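Local atomic coordinates of extracellular solute-binding protein, family 3 (Methylophaga aminisulfidivorans MP, PDB entry 5SV6), a protein that is of unknown function but has a periplasmic solute-binding protein architecture and is probably linked to the methanol dehydrogenase system. Residues 141-146 with 247-252. Sequence-based numbering, arbitrary orientation. Where two conformers were deposited one is given.
Sequences KNWQSP and VRQQFE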
ATOM      1  N   LYS A 141      -4.959  19.522   5.060  1.00 13.79           N
ATOM      2  CA  LYS A 141      -4.001  19.521   3.967  1.00 17.18           C
ATOM      3  C   LYS A 141      -2.753  18.727   4.324  1.00 16.09           C
ATOM      4  O   LYS A 141      -2.088  18.168   3.453  1.00 15.50           O
ATOM      5  CB  LYS A 141      -3.599  20.956   3.624  1.00 17.75           C
ATOM      6  CG  LYS A 141      -4.710  21.778   2.981  1.00 22.17           C
ATOM      7  CD  LYS A 141      -4.790  21.546   1.471  1.00 26.33           C
ATOM      8  CE  LYS A 141      -5.470  22.714   0.760  1.00 29.11           C
ATOM      9  NZ  LYS A 141      -6.879  22.909   1.204  1.00 27.66           N
ATOM     10  N   ASN A 142      -2.434  18.692   5.611  1.00 13.06           N
ATOM     11  CA  ASN A 142      -1.204  18.053   6.052  1.00 13.43           C
ATOM     12  C   ASN A 142      -1.222  17.819   7.549  1.00 12.37           C
ATOM     13  O   ASN A 142      -2.207  18.140   8.214  1.00 14.80           O
ATOM     14  CB  ASN A 142       0.021  18.886   5.630  1.00 14.90           C
ATOM     15  CG  ASN A 142       0.011  20.291   6.207  1.00 16.13           C
ATOM     16  OD1 ASN A 142      -0.358  20.512   7.365  1.00 14.74           O
ATOM     17  ND2 ASN A 142       0.432  21.257   5.396  1.00 18.96           N
ATOM     18  N   TRP A 143      -0.128  17.279   8.083  1.00 13.86           N
ATOM     19  CA  TRP A 143      -0.086  16.875   9.489  1.00 15.29           C
ATOM     20  C   TRP A 143      -0.083  18.032  10.484  1.00 18.62           C
ATOM     21  O   TRP A 143      -0.319  17.833  11.681  1.00 18.61           O
ATOM     22  CB  TRP A 143       1.096  15.932   9.739  1.00 14.31           C
ATOM     23  CG  TRP A 143       0.807  14.519   9.344  1.00 12.68           C
ATOM     24  CD1 TRP A 143       1.318  13.839   8.278  1.00 14.74           C
ATOM     25  CD2 TRP A 143      -0.080  13.613  10.010  1.00 12.68           C
ATOM     26  NE1 TRP A 143       0.815  12.561   8.246  1.00 12.02           N
ATOM     27  CE2 TRP A 143      -0.046  12.398   9.300  1.00 12.99           C
ATOM     28  CE3 TRP A 143      -0.887  13.707  11.144  1.00 12.65           C
ATOM     29  CZ2 TRP A 143      -0.792  11.278   9.690  1.00 11.61           C
ATOM     30  CZ3 TRP A 143      -1.632  12.588  11.532  1.00 12.94           C
ATOM     31  CH2 TRP A 143      -1.576  11.399  10.805  1.00  9.78           C
ATOM     32  N   GLN A 144       0.168  19.242   9.993  1.00 19.13           N
ATOM     33  CA  GLN A 144       0.136  20.425  10.848  1.00 21.03           C
ATOM     34  C   GLN A 144      -1.225  21.120  10.879  1.00 18.29           C
ATOM     35  O   GLN A 144      -1.377  22.143  11.539  1.00 19.83           O
ATOM     36  CB  GLN A 144       1.246  21.418  10.464  1.00 20.73           C
ATOM     37  CG  GLN A 144       2.598  21.063  11.078  1.00 26.49           C
ATOM     38  CD  GLN A 144       3.725  22.020  10.688  1.00 34.56           C
ATOM     39  OE1 GLN A 144       3.485  23.133  10.215  1.00 30.17           O
ATOM     40  NE2 GLN A 144       4.969  21.582  10.891  1.00 31.76           N
ATOM     41  N   SER A 145      -2.214  20.559  10.183  1.00 15.73           N
ATOM     42  CA  SER A 145      -3.557  21.136  10.175  0.61 15.37           C
ATOM     43  C   SER A 145      -4.168  21.158  11.566  1.00 16.38           C
ATOM     44  O   SER A 145      -4.250  20.124  12.237  1.00 16.03           O
ATOM     45  CB  SER A 145      -4.485  20.379   9.227  0.61 16.24           C
ATOM     46  OG  SER A 145      -5.837  20.720   9.485  0.61 16.03           O
ATOM     47  N   PRO A 146      -4.606  22.345  12.010  1.00 15.58           N
ATOM     48  CA  PRO A 146      -5.214  22.463  13.338  1.00 18.82           C
ATOM     49  C   PRO A 146      -6.464  21.598  13.495  1.00 17.20           C
ATOM     50  O   PRO A 146      -6.768  21.186  14.613  1.00 16.32           O
ATOM     51  CB  PRO A 146      -5.563  23.953  13.426  1.00 20.57           C
ATOM     52  CG  PRO A 146      -4.560  24.616  12.528  1.00 17.63           C
ATOM     53  CD  PRO A 146      -4.411  23.660  11.373  1.00 16.82           C
ATOM     54  N   VAL A 247       9.549  12.895   8.154  1.00 18.68           N
ATOM     55  CA  VAL A 247       8.951  11.572   7.953  1.00 16.74           C
ATOM     56  C   VAL A 247       8.367  11.448   6.541  1.00 14.99           C
ATOM     57  O   VAL A 247       7.397  12.124   6.202  1.00 12.29           O
ATOM     58  CB  VAL A 247       7.860  11.298   9.024  1.00 15.71           C
ATOM     59  CG1 VAL A 247       7.282   9.888   8.890  1.00 15.90           C
ATOM     60  CG2 VAL A 247       8.433  11.503  10.430  1.00 17.80           C
ATOM     61  N   ARG A 248       8.983  10.599   5.719  1.00 12.18           N
ATOM     62  CA  ARG A 248       8.554  10.397   4.336  1.00 12.79           C
ATOM     63  C   ARG A 248       7.138   9.827   4.263  1.00 12.05           C
ATOM     64  O   ARG A 248       6.813   8.879   4.974  1.00 13.35           O
ATOM     65  CB  ARG A 248       9.537   9.465   3.610  1.00 14.08           C
ATOM     66  CG  ARG A 248       9.146   9.131   2.177  1.00 13.40           C
ATOM     67  CD  ARG A 248      10.286   8.421   1.437  1.00 16.35           C
ATOM     68  NE  ARG A 248      11.328   9.369   1.060  1.00 15.64           N
ATOM     69  CZ  ARG A 248      11.259  10.149  -0.017  1.00 18.75           C
ATOM     70  NH1 ARG A 248      10.200  10.090  -0.827  1.00 15.06           N
ATOM     71  NH2 ARG A 248      12.249  10.988  -0.287  1.00 14.49           N
ATOM     72  N   GLN A 249       6.298  10.412   3.414  1.00 12.61           N
ATOM     73  CA  GLN A 249       4.914   9.948   3.253  1.00 10.42           C
ATOM     74  C   GLN A 249       4.640   9.463   1.834  1.00 10.96           C
ATOM     75  O   GLN A 249       3.565   8.928   1.559  1.00  9.85           O
ATOM     76  CB  GLN A 249       3.937  11.083   3.555  1.00 11.07           C
ATOM     77  CG  GLN A 249       4.285  11.896   4.777  1.00 16.37           C
ATOM     78  CD  GLN A 249       3.811  11.256   6.052  1.00 15.87           C
ATOM     79  OE1 GLN A 249       2.633  10.938   6.193  1.00 15.93           O
ATOM     80  NE2 GLN A 249       4.728  11.070   7.004  1.00 15.25           N
ATOM     81  N   GLN A 250       5.600   9.682   0.937  1.00  9.91           N
ATOM     82  CA  GLN A 250       5.465   9.301  -0.471  1.00 10.34           C
ATOM     83  C   GLN A 250       6.584   8.337  -0.851  1.00 11.37           C
ATOM     84  O   GLN A 250       7.737   8.563  -0.504  1.00  9.47           O
ATOM     85  CB  GLN A 250       5.519  10.539  -1.377  1.00 10.96           C
ATOM     86  CG  GLN A 250       4.351  11.493  -1.207  1.00  9.70           C
ATOM     87  CD  GLN A 250       4.452  12.719  -2.108  1.00 14.70           C
ATOM     88  OE1 GLN A 250       5.221  12.739  -3.073  1.00 12.02           O
ATOM     89  NE2 GLN A 250       3.650  13.732  -1.815  1.00 12.06           N
ATOM     90  N   PHE A 251       6.245   7.266  -1.567  1.00  9.24           N
ATOM     91  CA  PHE A 251       7.213   6.200  -1.844  1.00  9.99           C
ATOM     92  C   PHE A 251       7.154   5.709  -3.289  1.00  8.84           C
ATOM     93  O   PHE A 251       6.070   5.425  -3.813  1.00  8.37           O
ATOM     94  CB  PHE A 251       6.973   5.010  -0.902  1.00  9.31           C
ATOM     95  CG  PHE A 251       7.188   5.340   0.555  1.00 11.37           C
ATOM     96  CD1 PHE A 251       8.405   5.058   1.169  1.00 11.30           C
ATOM     97  CD2 PHE A 251       6.189   5.952   1.297  1.00 10.33           C
ATOM     98  CE1 PHE A 251       8.620   5.386   2.500  1.00 11.35           C
ATOM     99  CE2 PHE A 251       6.393   6.283   2.636  1.00 10.83           C
ATOM    100  CZ  PHE A 251       7.611   5.997   3.238  1.00 10.99           C
ATOM    101  N   GLU A 252       8.322   5.587  -3.916  1.00  9.67           N
ATOM    102  CA  GLU A 252       8.420   4.977  -5.237  1.00 11.12           C
ATOM    103  C   GLU A 252       8.269   3.466  -5.091  1.00  9.53           C
ATOM    104  O   GLU A 252       8.823   2.864  -4.167  1.00  8.96           O
ATOM    105  CB  GLU A 252       9.758   5.315  -5.905  1.00 11.57           C
ATOM    106  CG  GLU A 252       9.887   6.780  -6.318  1.00 14.12           C
ATOM    107  CD  GLU A 252      11.247   7.096  -6.916  1.00 21.93           C
ATOM    108  OE1 GLU A 252      12.198   6.312  -6.709  1.00 22.74           O
ATOM    109  OE2 GLU A 252      11.360   8.117  -7.617  1.00 26.45           O
TER
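Trp-143 and Gln-249 carry this contact alone, through one hydrogen bond between buried side chains. The indole NE1 of Trp-143 donates to Gln-249 OE1 at 3.2 Å, with a moderately bent N-H...O angle of 147°. OE1 lies at the pyrrole edge, near the ring plane. Relative to the glutamine carbonyl, the donor stands above the plane, off the lone pairs. The ring and amide planes are 77° apart, so the amide is turned nearly across the indole edge. The second-nearest ring atom, Trp-143 CD1, is 3.8 Å from Gln-249 OE1.

The amide is held from both ends. Gln-249 NE2 gives a nearly straight bond of 3.0 Å to Val-247 O, two residues back. Together the two bonds set the amide's orientation, with OE1 toward the indole. The bend at chi2 (-83°) brings NE2 back to Val-247 O.

The fold is the two-lobed periplasmic binding protein type. Broken strand 247-257 pairs antiparallel with strands 106-111 and 118-133 and so runs between the lobes. The contact joins it to a loop of the lobe with strands 211-215 and 230-234. Gln-249 sits in the short break, yet its backbone still bonds to Tyr-128 and Glu-237. Around the indole the packing is close: His-213 and Phe-130 meet it edge-to-face, and Met-165 and Ala-239 also touch it.

The outer side is looser. Gln-144 is exposed and packs on Pro-240 instead. An Asx turn shapes this part of the loop: Asn-142 OD1 accepts from Gln-144 N at 3.0 Å, within a type I turn closed by Ser-145 N to Asn-142 O. On the strand, exposed Arg-248 bonds through NH1 to Gln-250 O at 2.9 Å and forms a salt bridge with Glu-237.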